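Side-chain contact in cytochrome c (Hydrogenophilus thermoluteolus, PDB 2D0S), which probably carries electrons by means of a covalently bound heme c, as a small single-domain bacterial cytochrome c: residues Ala35-Leu40 / Asp67-Val72. Sequence-based numbering, arbitrary orientation.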
loop_
_atom_site.group_PDB
_atom_site.type_symbol
_atom_site.label_atom_id
_atom_site.label_comp_id
_atom_site.label_asym_id
_atom_site.label_seq_id
_atom_site.Cartn_x
_atom_site.Cartn_y
_atom_site.Cartn_z
ATOM N N ALA A 35 -5.155 -9.178 9.553
ATOM C CA ALA A 35 -6.364 -9.882 9.151
ATOM C C ALA A 35 -6.719 -9.469 7.771
ATOM O O ALA A 35 -7.436 -10.198 7.080
ATOM C CB ALA A 35 -7.514 -9.605 10.088
ATOM N N ASP A 36 -6.337 -8.204 7.438
ATOM C CA ASP A 36 -6.756 -7.588 6.163
ATOM C C ASP A 36 -5.822 -7.729 4.971
ATOM O O ASP A 36 -5.991 -7.050 3.993
ATOM C CB ASP A 36 -6.995 -6.087 6.433
ATOM C CG ASP A 36 -8.071 -5.847 7.463
ATOM O OD1 ASP A 36 -7.760 -5.230 8.504
ATOM O OD2 ASP A 36 -9.230 -6.272 7.217
ATOM N N VAL A 37 -4.772 -8.519 5.110
ATOM C CA VAL A 37 -3.770 -8.610 4.053
ATOM C C VAL A 37 -4.353 -8.962 2.685
ATOM O O VAL A 37 -3.970 -8.346 1.690
ATOM C CB VAL A 37 -2.614 -9.575 4.404
ATOM C CG1 VAL A 37 -1.752 -9.921 3.107
ATOM C CG2 VAL A 37 -1.722 -8.965 5.490
ATOM N N PRO A 38 -5.238 -9.998 2.609
ATOM C CA PRO A 38 -5.722 -10.403 1.251
ATOM C C PRO A 38 -6.438 -9.285 0.576
ATOM O O PRO A 38 -6.349 -9.156 -0.644
ATOM C CB PRO A 38 -6.737 -11.548 1.541
ATOM C CG PRO A 38 -6.359 -12.078 2.919
ATOM C CD PRO A 38 -5.737 -10.896 3.682
ATOM N N LYS A 39 -7.230 -8.531 1.359
ATOM C CA LYS A 39 -8.034 -7.374 0.859
ATOM C C LYS A 39 -7.155 -6.237 0.317
ATOM O O LYS A 39 -7.367 -5.739 -0.791
ATOM C CB LYS A 39 -8.944 -6.850 2.000
ATOM C CG LYS A 39 -9.660 -5.546 1.712
ATOM C CD LYS A 39 -9.615 -4.572 2.943
ATOM C CE LYS A 39 -10.537 -5.012 4.094
ATOM N NZ LYS A 39 -11.974 -4.960 3.665
ATOM N N LEU A 40 -6.110 -5.901 1.059
ATOM C CA LEU A 40 -5.199 -4.836 0.638
ATOM C C LEU A 40 -4.430 -5.194 -0.618
ATOM O O LEU A 40 -4.158 -4.325 -1.461
ATOM C CB LEU A 40 -4.218 -4.476 1.777
ATOM C CG LEU A 40 -4.931 -3.885 2.961
ATOM C CD1 LEU A 40 -3.962 -3.661 4.117
ATOM C CD2 LEU A 40 -5.551 -2.594 2.532
ATOM N N ASP A 67 5.184 -10.050 -4.477
ATOM C CA ASP A 67 5.884 -8.850 -4.048
ATOM C C ASP A 67 4.968 -7.903 -3.378
ATOM O O ASP A 67 5.314 -7.356 -2.332
ATOM C CB ASP A 67 6.533 -8.155 -5.210
ATOM C CG ASP A 67 7.726 -8.928 -5.745
ATOM O OD1 ASP A 67 8.202 -9.848 -5.056
ATOM O OD2 ASP A 67 8.202 -8.574 -6.833
ATOM N N ILE A 68 3.778 -7.713 -3.954
ATOM C CA ILE A 68 2.804 -6.851 -3.335
ATOM C C ILE A 68 2.527 -7.320 -1.893
ATOM O O ILE A 68 2.539 -6.522 -0.965
ATOM C CB ILE A 68 1.481 -6.802 -4.129
ATOM C CG1 ILE A 68 1.717 -6.150 -5.487
ATOM C CG2 ILE A 68 0.453 -6.022 -3.338
ATOM C CD1 ILE A 68 0.516 -6.237 -6.422
ATOM N N GLU A 69 2.291 -8.616 -1.705
ATOM C CA GLU A 69 1.973 -9.112 -0.354
ATOM C C GLU A 69 3.112 -8.868 0.652
ATOM O O GLU A 69 2.877 -8.457 1.765
ATOM C CB GLU A 69 1.602 -10.583 -0.394
ATOM C CG GLU A 69 1.170 -11.162 0.952
ATOM C CD GLU A 69 1.057 -12.671 0.902
ATOM O OE1 GLU A 69 1.107 -13.306 1.952
ATOM O OE2 GLU A 69 1.010 -13.211 -0.200
ATOM N N LYS A 70 4.338 -9.128 0.241
ATOM C CA LYS A 70 5.514 -8.721 1.003
ATOM C C LYS A 70 5.460 -7.225 1.458
ATOM O O LYS A 70 5.746 -6.910 2.608
ATOM C CB LYS A 70 6.761 -8.965 0.146
ATOM C CG LYS A 70 8.023 -9.285 0.893
ATOM C CD LYS A 70 8.959 -10.226 0.004
ATOM C CE LYS A 70 10.363 -10.432 0.627
ATOM N NZ LYS A 70 10.770 -9.353 1.638
ATOM N N ILE A 71 5.165 -6.307 0.541
ATOM C CA ILE A 71 5.196 -4.883 0.889
ATOM C C ILE A 71 4.071 -4.635 1.891
ATOM O O ILE A 71 4.292 -4.082 2.965
ATOM C CB ILE A 71 5.048 -3.990 -0.336
ATOM C CG1 ILE A 71 6.265 -4.163 -1.291
ATOM C CG2 ILE A 71 4.825 -2.466 0.106
ATOM C CD1 ILE A 71 5.969 -3.668 -2.810
ATOM N N VAL A 72 2.917 -5.234 1.629
ATOM C CA VAL A 72 1.772 -5.005 2.464
ATOM C C VAL A 72 1.965 -5.522 3.898
ATOM O O VAL A 72 1.667 -4.813 4.876
ATOM C CB VAL A 72 0.475 -5.527 1.835
ATOM C CG1 VAL A 72 -0.597 -5.663 2.895
ATOM C CG2 VAL A 72 -0.017 -4.548 0.680
#
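Val37 and Leu40 meet Val72 and Glu69 in a mostly apolar helix-helix contact. It joins the first turn of helix 37-46 to the C-terminal helix 65-75 and is largely buried. No hydrogen bond spans the two segments. The closest pair of CA atoms, 6.8 Å apart, belongs to Val37 and Val72. Val72 supplies the central methyl group. Its CG1 lies anti to the backbone N (chi1 162°), reaching across to helix 37-46. Val72 CG1 packs 4.0 Å from Leu40 CB and also touches Leu40 CD1. The same methyl lies more loosely beside Val37, with 4.3 Å between Val72 CG1 and Val37 CG2. The other methyl of Val37 serves Glu69: Val37 CG1 touches Glu69 CG at 3.8 Å, and the two side chains cross at about a right angle. Glu69 thus gives its aliphatic part to the contact. Its chain is extended beyond CG, and OE1 forms a salt bridge with Arg73, one helical turn further on. Val37 also packs on Leu76, just beyond helix 65-75. Leu40 touches both the heme and Tyr32, a heme-binding residue. On the other helix, Ile71 touches the heme and packs on Leu4 and Ala5 of helix 2-7. Through Leu40 the contact forms part of the heme pocket wall, within the all-helical cytochrome c fold, whose N- and C-terminal helices pack together.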